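Glycosyl transferase family 8 (Streptococcus pneumoniae, PDB 5GVV) transfers galactose from UDP-galactose to the terminal glucose of already glycosylated serine-rich repeat protein PsrP, the third step of its O-glycosylation. Local coordinates at residues Met24-Arg29 with Leu109-Asp114; Glu297-Val302 with Ala399-Tyr404. All coordinates share one frame; numbering follows the deposited sequence.

Overall arrangement
Read from the N terminus, the chain passes strand 6-11, then enters helix 17-30, and contact 1 closes when strand 109-111 returns to it after 79 residues. That loop takes in strands 34-40, 61-66 and 101-105 of the mixed sheet of the GT-A domain. Contact 2 opens only later, at the end of helix 292-298, and closes at helix 395-402 after 96 residues that hold most of the C-terminal parallel sheet. The two loops therefore follow in series, neither nested nor crossed. Their centres are 38 Å apart, on opposite sides of the chain's centre, with nearest atoms about 21 Å apart: contact 1 lies near the UDP-manganese site, contact 2 away from it.

Contact 1. Residues Met24-Arg29 with Leu109-Asp114; sequences MKSLCR and LIVTGD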
HETATM    1  N   MSE A  24      12.874   0.199  -0.368  1.00 10.50           N
HETATM    2  CA  MSE A  24      13.555  -0.103  -1.615  1.00  9.25           C
HETATM    3  C   MSE A  24      13.703   1.123  -2.461  1.00 11.79           C
HETATM    4  O   MSE A  24      14.735   1.364  -3.055  1.00 12.59           O
HETATM    5  CB  MSE A  24      12.860  -1.245  -2.430  1.00 30.00           C
HETATM    6  CG  MSE A  24      12.927  -2.601  -1.769  1.00 30.00           C
HETATM    7 SE   MSE A  24      11.816  -3.905  -2.822  1.00 30.00          SE
HETATM    8  CE  MSE A  24      12.686  -3.272  -4.427  1.00 30.00           C
ATOM      9  N   LYS A  25      12.654   1.940  -2.565  1.00 10.40           N
ATOM     10  CA  LYS A  25      12.745   3.191  -3.323  1.00 10.39           C
ATOM     11  C   LYS A  25      13.886   4.077  -2.826  1.00 10.22           C
ATOM     12  O   LYS A  25      14.641   4.629  -3.630  1.00 10.17           O
ATOM     13  CB  LYS A  25      11.422   3.963  -3.277  1.00  9.94           C
ATOM     14  CG  LYS A  25      10.417   3.502  -4.321  1.00 13.54           C
ATOM     15  CD  LYS A  25       9.304   4.522  -4.559  1.00 14.18           C
ATOM     16  CE  LYS A  25       8.281   4.531  -3.444  1.00 16.78           C
ATOM     17  NZ  LYS A  25       6.989   5.167  -3.875  1.00 11.30           N
ATOM     18  N   SER A  26      14.016   4.210  -1.510  1.00  8.55           N
ATOM     19  CA  SER A  26      15.070   5.054  -0.943  1.00 12.38           C
ATOM     20  C   SER A  26      16.449   4.477  -1.265  1.00 11.39           C
ATOM     21  O   SER A  26      17.374   5.222  -1.596  1.00 14.59           O
ATOM     22  CB  SER A  26      14.880   5.236   0.567  1.00  9.86           C
ATOM     23  OG  SER A  26      15.049   4.025   1.283  1.00 12.03           O
ATOM     24  N   LEU A  27      16.573   3.153  -1.194  1.00 10.96           N
ATOM     25  CA  LEU A  27      17.813   2.456  -1.552  1.00 13.69           C
ATOM     26  C   LEU A  27      18.195   2.678  -3.021  1.00 13.44           C
ATOM     27  O   LEU A  27      19.350   3.005  -3.331  1.00 14.62           O
ATOM     28  CB  LEU A  27      17.680   0.956  -1.256  1.00 11.96           C
ATOM     29  CG  LEU A  27      18.820   0.013  -1.659  1.00 10.48           C
ATOM     30  CD1 LEU A  27      20.100   0.339  -0.912  1.00 11.39           C
ATOM     31  CD2 LEU A  27      18.433  -1.431  -1.428  1.00  9.03           C
ATOM     32  N   CYS A  28      17.225   2.509  -3.917  1.00 12.17           N
ATOM     33  CA  CYS A  28      17.473   2.609  -5.357  1.00 12.91           C
ATOM     34  C   CYS A  28      17.677   4.053  -5.798  1.00 12.86           C
ATOM     35  O   CYS A  28      18.336   4.317  -6.803  1.00 12.16           O
ATOM     36  CB  CYS A  28      16.313   1.988  -6.144  1.00 12.03           C
ATOM     37  SG  CYS A  28      16.134   0.211  -5.913  1.00 15.70           S
ATOM     38  N   ARG A  29      17.088   4.985  -5.054  1.00 11.95           N
ATOM     39  CA  ARG A  29      17.266   6.404  -5.319  1.00 12.32           C
ATOM     40  C   ARG A  29      18.748   6.792  -5.292  1.00 14.65           C
ATOM     41  O   ARG A  29      19.198   7.622  -6.090  1.00 16.14           O
ATOM     42  CB  ARG A  29      16.493   7.215  -4.278  1.00 16.17           C
ATOM     43  CG  ARG A  29      16.733   8.716  -4.335  1.00 20.04           C
ATOM     44  CD  ARG A  29      16.326   9.301  -5.679  1.00 21.23           C
ATOM     45  NE  ARG A  29      16.407  10.757  -5.670  1.00 22.25           N
ATOM     46  CZ  ARG A  29      17.488  11.448  -6.023  1.00 26.99           C
ATOM     47  NH1 ARG A  29      18.587  10.823  -6.421  1.00 29.73           N
ATOM     48  NH2 ARG A  29      17.471  12.771  -5.978  1.00 37.37           N
ATOM     49  N   LEU A 109      12.803   1.331   7.379  1.00 13.77           N
ATOM     50  CA  LEU A 109      13.949   2.222   7.294  1.00 12.38           C
ATOM     51  C   LEU A 109      14.040   2.942   5.960  1.00 11.76           C
ATOM     52  O   LEU A 109      13.345   2.593   4.993  1.00 12.78           O
ATOM     53  CB  LEU A 109      15.256   1.477   7.601  1.00 13.41           C
ATOM     54  CG  LEU A 109      15.678   0.269   6.769  1.00 13.49           C
ATOM     55  CD1 LEU A 109      16.246   0.686   5.428  1.00 13.64           C
ATOM     56  CD2 LEU A 109      16.699  -0.564   7.538  1.00 14.86           C
ATOM     57  N   ILE A 110      14.917   3.941   5.929  1.00 11.15           N
ATOM     58  CA  ILE A 110      15.125   4.791   4.764  1.00 11.98           C
ATOM     59  C   ILE A 110      16.624   4.966   4.503  1.00 12.55           C
ATOM     60  O   ILE A 110      17.370   5.327   5.414  1.00 11.34           O
ATOM     61  CB  ILE A 110      14.536   6.187   5.005  1.00 10.20           C
ATOM     62  CG1 ILE A 110      13.010   6.122   5.138  1.00 13.47           C
ATOM     63  CG2 ILE A 110      14.936   7.141   3.888  1.00 11.37           C
ATOM     64  CD1 ILE A 110      12.280   5.905   3.813  1.00 10.53           C
ATOM     65  N   VAL A 111      17.051   4.733   3.263  1.00 12.38           N
ATOM     66  CA  VAL A 111      18.425   5.006   2.842  1.00 13.17           C
ATOM     67  C   VAL A 111      18.457   6.402   2.226  1.00 14.14           C
ATOM     68  O   VAL A 111      17.615   6.729   1.381  1.00 13.50           O
ATOM     69  CB  VAL A 111      18.897   3.964   1.808  1.00 12.63           C
ATOM     70  CG1 VAL A 111      20.314   4.276   1.311  1.00 12.17           C
ATOM     71  CG2 VAL A 111      18.815   2.560   2.401  1.00  8.44           C
ATOM     72  N   THR A 112      19.410   7.230   2.654  1.00 12.88           N
ATOM     73  CA  THR A 112      19.449   8.627   2.224  1.00 14.91           C
ATOM     74  C   THR A 112      20.643   8.967   1.340  1.00 16.83           C
ATOM     75  O   THR A 112      20.786  10.116   0.909  1.00 20.27           O
ATOM     76  CB  THR A 112      19.483   9.601   3.426  1.00 17.30           C
ATOM     77  OG1 THR A 112      20.736   9.472   4.118  1.00 16.78           O
ATOM     78  CG2 THR A 112      18.335   9.326   4.381  1.00 14.83           C
ATOM     79  N   GLY A 113      21.498   7.987   1.071  1.00 16.40           N
ATOM     80  CA  GLY A 113      22.664   8.240   0.243  1.00 15.64           C
ATOM     81  C   GLY A 113      23.421   6.999  -0.192  1.00 17.69           C
ATOM     82  O   GLY A 113      22.974   5.869   0.034  1.00 17.40           O
ATOM     83  N   ASP A 114      24.568   7.224  -0.829  1.00 18.77           N
ATOM     84  CA  ASP A 114      25.422   6.166  -1.356  1.00 19.39           C
ATOM     85  C   ASP A 114      25.944   5.282  -0.228  1.00 21.10           C
ATOM     86  O   ASP A 114      26.540   5.784   0.724  1.00 21.31           O
ATOM     87  CB  ASP A 114      26.601   6.808  -2.095  1.00 22.32           C
ATOM     88  CG  ASP A 114      27.444   5.808  -2.874  1.00 24.00           C
ATOM     89  OD1 ASP A 114      27.393   4.586  -2.602  1.00 25.52           O
ATOM     90  OD2 ASP A 114      28.183   6.266  -3.767  1.00 29.03           O
TER
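Ser26 and Val111 mark the nearest backbone approach, CA to CA 5.1 Å, where helix 24-29 and strand 109-111 run nearly parallel, their axes 6.4 Å apart at closest and inclined by 13°. The small side chain of Ser26, pointing at the strand, is consistent with so close an approach. With chi1 66° its OG sits between the backbone N and the carbonyl carbon of its own residue, and there it accepts a hydrogen bond from Val111 N at 2.9 Å. The bond is nearly straight, N-H...O 168°. The same hydroxyl is also bonded to Ala23 O, one turn back in the helix, so a buried polar group has a partner in each element. Ser26 CB lies 3.2 Å from Val111 O and is flanked by Ile110, whose CG2 approaches it to 3.8 Å.

The strand follows directly on the DxD motif of the GT-A fold, Asp106 and Asp108, which bind manganese together with His227. Leu109 lies beside Asp106, and Ile110 pairs through its backbone with Leu226 of strand 225-227, the strand that carries His227. The helix thus packs against strand 109-111, one partner of the short antiparallel pair near the metal site.

At the next residue, Leu27, the contact is apolar. Val111 CB rests on the backbone there, 3.8 Å from Leu27 CA, while Val111 CG2 reaches Leu27 CB and CD1, both at 4.2 Å. Leu27 also packs on Leu34 and Ile36 of strand 34-40, and Tyr250 of helix 244-251 touches Ser26 and Ile110.

Contact 2. Residues Glu297-Val302 with Ala399-Tyr404; sequences EQLPEV and AAIRSY
Leu299 faces Arg402 with their CA atoms 8.4 Å apart, and Val302 faces Ile401 at 8.7 Å, a spacing bridged by side chains, one of which reaches a backbone carbonyl. Segment 297-302 leaves its helix at Leu299 and makes a type I beta turn from Leu299 to Val302, closed by Val302 N to Leu299 O; residues 399-402 of the other segment are helical.

Arg402 spans the gap with a chain extended from CG to NE. One face of its guanidinium is covered by Leu299 CD2, which stands 3.7 Å above the plane and over its centre. At the edge of the group, Glu301 OE2 accepts from NE at 3.0 Å and, weakly, from NH2 at the same distance, so one carboxylate oxygen bridges two nitrogens in a salt bridge. NE meets OE2 on the syn side. The fit is not coplanar, since carboxylate and guanidinium planes are 52° apart. The bond from NE is also bent, with an N-H...O angle of 135°. Glu301 bends at chi2 (-90°) to bring CD toward the arginine. NH2 also makes a weak bond to Gln298 O at the helix end, at 3.2 Å.

Beside this polar group lies an apolar layer. Leu299 CD1 touches Ile401 CD1 at 3.8 Å, the side chains crossing obliquely, and Ile401 CG2 meets Val302 CG2 at 3.9 Å. Ile401 continues inward onto Leu278 and Ile370, and Val302 onto Cys280, both reaching strands of the parallel sheet.

The turn leading from helix 292-298 into strand 302-307 is thus joined to the C-terminal helix, with aliphatic groups against the sheet and an ion pair on the more exposed side, where Arg402 lies, in a Rossmann-like alpha/beta fold whose six parallel strands run in the order 3-2-1-4-5-6.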
ATOM      1  N   GLU A 297      11.039 -23.206 -15.528  1.00 18.44           N
ATOM      2  CA  GLU A 297      12.429 -22.752 -15.551  1.00 18.88           C
ATOM      3  C   GLU A 297      12.955 -22.652 -16.979  1.00 18.94           C
ATOM      4  O   GLU A 297      13.625 -21.682 -17.338  1.00 16.81           O
ATOM      5  CB  GLU A 297      13.320 -23.708 -14.742  1.00 22.07           C
ATOM      6  CG  GLU A 297      13.128 -23.637 -13.230  1.00 24.68           C
ATOM      7  CD  GLU A 297      13.809 -24.774 -12.485  1.00 30.27           C
ATOM      8  OE1 GLU A 297      14.162 -24.574 -11.303  1.00 34.32           O
ATOM      9  OE2 GLU A 297      13.979 -25.865 -13.071  1.00 30.97           O
ATOM     10  N   GLN A 298      12.633 -23.654 -17.794  1.00 18.01           N
ATOM     11  CA  GLN A 298      13.157 -23.754 -19.155  1.00 19.08           C
ATOM     12  C   GLN A 298      12.434 -22.875 -20.172  1.00 18.53           C
ATOM     13  O   GLN A 298      12.995 -22.551 -21.225  1.00 18.93           O
ATOM     14  CB  GLN A 298      13.090 -25.208 -19.631  1.00 18.58           C
ATOM     15  CG  GLN A 298      13.996 -26.156 -18.856  1.00 18.73           C
ATOM     16  CD  GLN A 298      15.460 -25.832 -19.053  1.00 24.84           C
ATOM     17  OE1 GLN A 298      15.942 -25.772 -20.182  1.00 29.78           O
ATOM     18  NE2 GLN A 298      16.174 -25.608 -17.957  1.00 25.62           N
ATOM     19  N   LEU A 299      11.194 -22.500 -19.870  1.00 15.31           N
ATOM     20  CA  LEU A 299      10.368 -21.773 -20.832  1.00 17.16           C
ATOM     21  C   LEU A 299       9.824 -20.451 -20.280  1.00 16.78           C
ATOM     22  O   LEU A 299       8.612 -20.301 -20.106  1.00 15.61           O
ATOM     23  CB  LEU A 299       9.214 -22.661 -21.316  1.00 14.76           C
ATOM     24  CG  LEU A 299       9.595 -23.901 -22.133  1.00 17.06           C
ATOM     25  CD1 LEU A 299       8.614 -25.058 -21.918  1.00 14.58           C
ATOM     26  CD2 LEU A 299       9.685 -23.559 -23.610  1.00 17.29           C
ATOM     27  N   PRO A 300      10.718 -19.474 -20.027  1.00 19.57           N
ATOM     28  CA  PRO A 300      10.287 -18.186 -19.461  1.00 18.98           C
ATOM     29  C   PRO A 300       9.345 -17.434 -20.393  1.00 18.57           C
ATOM     30  O   PRO A 300       8.635 -16.528 -19.954  1.00 20.15           O
ATOM     31  CB  PRO A 300      11.602 -17.409 -19.327  1.00 16.93           C
ATOM     32  CG  PRO A 300      12.519 -18.031 -20.340  1.00 21.51           C
ATOM     33  CD  PRO A 300      12.165 -19.488 -20.317  1.00 18.01           C
ATOM     34  N   GLU A 301       9.347 -17.806 -21.670  1.00 21.89           N
ATOM     35  CA  GLU A 301       8.524 -17.125 -22.660  1.00 22.05           C
ATOM     36  C   GLU A 301       7.164 -17.806 -22.846  1.00 19.68           C
ATOM     37  O   GLU A 301       6.372 -17.406 -23.702  1.00 19.80           O
ATOM     38  CB  GLU A 301       9.262 -17.043 -23.995  1.00 22.87           C
ATOM     39  CG  GLU A 301       9.322 -18.357 -24.764  1.00 25.51           C
ATOM     40  CD  GLU A 301      10.533 -19.206 -24.424  1.00 23.85           C
ATOM     41  OE1 GLU A 301      10.843 -19.375 -23.227  1.00 26.34           O
ATOM     42  OE2 GLU A 301      11.172 -19.714 -25.366  1.00 30.24           O
ATOM     43  N   VAL A 302       6.903 -18.838 -22.047  1.00 17.08           N
ATOM     44  CA  VAL A 302       5.582 -19.453 -21.999  1.00 17.31           C
ATOM     45  C   VAL A 302       4.906 -19.066 -20.690  1.00 15.93           C
ATOM     46  O   VAL A 302       5.525 -19.130 -19.623  1.00 15.47           O
ATOM     47  CB  VAL A 302       5.670 -20.986 -22.073  1.00 15.36           C
ATOM     48  CG1 VAL A 302       4.294 -21.600 -21.958  1.00 15.21           C
ATOM     49  CG2 VAL A 302       6.315 -21.415 -23.370  1.00 13.09           C
ATOM     50  N   ALA A 399      11.046 -28.777 -26.187  1.00 18.70           N
ATOM     51  CA  ALA A 399      11.147 -28.622 -27.634  1.00 19.66           C
ATOM     52  C   ALA A 399       9.779 -28.721 -28.308  1.00 18.91           C
ATOM     53  O   ALA A 399       9.487 -27.988 -29.255  1.00 20.71           O
ATOM     54  CB  ALA A 399      12.094 -29.665 -28.206  1.00 23.91           C
ATOM     55  N   ALA A 400       8.948 -29.639 -27.824  1.00 17.99           N
ATOM     56  CA  ALA A 400       7.598 -29.803 -28.351  1.00 21.05           C
ATOM     57  C   ALA A 400       6.796 -28.516 -28.171  1.00 21.06           C
ATOM     58  O   ALA A 400       6.129 -28.053 -29.097  1.00 21.25           O
ATOM     59  CB  ALA A 400       6.902 -30.960 -27.661  1.00 19.32           C
ATOM     60  N   ILE A 401       6.857 -27.949 -26.973  1.00 18.52           N
ATOM     61  CA  ILE A 401       6.133 -26.716 -26.678  1.00 18.64           C
ATOM     62  C   ILE A 401       6.598 -25.553 -27.564  1.00 21.16           C
ATOM     63  O   ILE A 401       5.773 -24.807 -28.099  1.00 22.41           O
ATOM     64  CB  ILE A 401       6.238 -26.355 -25.178  1.00 16.41           C
ATOM     65  CG1 ILE A 401       5.459 -27.378 -24.342  1.00 14.27           C
ATOM     66  CG2 ILE A 401       5.705 -24.960 -24.924  1.00 15.91           C
ATOM     67  CD1 ILE A 401       5.706 -27.301 -22.842  1.00 12.93           C
ATOM     68  N   ARG A 402       7.912 -25.415 -27.736  1.00 20.15           N
ATOM     69  CA  ARG A 402       8.463 -24.362 -28.592  1.00 19.88           C
ATOM     70  C   ARG A 402       8.061 -24.481 -30.063  1.00 24.11           C
ATOM     71  O   ARG A 402       8.087 -23.487 -30.796  1.00 26.81           O
ATOM     72  CB  ARG A 402       9.987 -24.290 -28.455  1.00 22.55           C
ATOM     73  CG  ARG A 402      10.440 -23.404 -27.301  1.00 24.08           C
ATOM     74  CD  ARG A 402      11.946 -23.361 -27.139  1.00 26.54           C
ATOM     75  NE  ARG A 402      12.336 -22.316 -26.190  1.00 30.42           N
ATOM     76  CZ  ARG A 402      12.978 -22.540 -25.047  1.00 29.91           C
ATOM     77  NH1 ARG A 402      13.318 -23.776 -24.706  1.00 30.04           N
ATOM     78  NH2 ARG A 402      13.291 -21.529 -24.247  1.00 28.74           N
ATOM     79  N   SER A 403       7.684 -25.682 -30.493  1.00 22.12           N
ATOM     80  CA  SER A 403       7.264 -25.891 -31.878  1.00 24.05           C
ATOM     81  C   SER A 403       5.918 -25.218 -32.152  1.00 25.66           C
ATOM     82  O   SER A 403       5.569 -24.956 -33.307  1.00 29.63           O
ATOM     83  CB  SER A 403       7.191 -27.387 -32.213  1.00 21.03           C
ATOM     84  OG  SER A 403       5.984 -27.969 -31.744  1.00 24.23           O
ATOM     85  N   TYR A 404       5.168 -24.929 -31.092  1.00 23.85           N
ATOM     86  CA  TYR A 404       3.864 -24.284 -31.234  1.00 26.56           C
ATOM     87  C   TYR A 404       3.976 -22.765 -31.331  1.00 28.15           C
ATOM     88  O   TYR A 404       3.000 -22.080 -31.654  1.00 27.20           O
ATOM     89  CB  TYR A 404       2.935 -24.691 -30.090  1.00 23.78           C
ATOM     90  CG  TYR A 404       2.471 -26.120 -30.212  1.00 24.53           C
ATOM     91  CD1 TYR A 404       3.202 -27.158 -29.647  1.00 19.92           C
ATOM     92  CD2 TYR A 404       1.311 -26.436 -30.909  1.00 21.66           C
ATOM     93  CE1 TYR A 404       2.786 -28.467 -29.764  1.00 25.13           C
ATOM     94  CE2 TYR A 404       0.889 -27.741 -31.032  1.00 22.35           C
ATOM     95  CZ  TYR A 404       1.629 -28.750 -30.458  1.00 21.89           C
ATOM     96  OH  TYR A 404       1.217 -30.055 -30.578  1.00 20.98           O
TER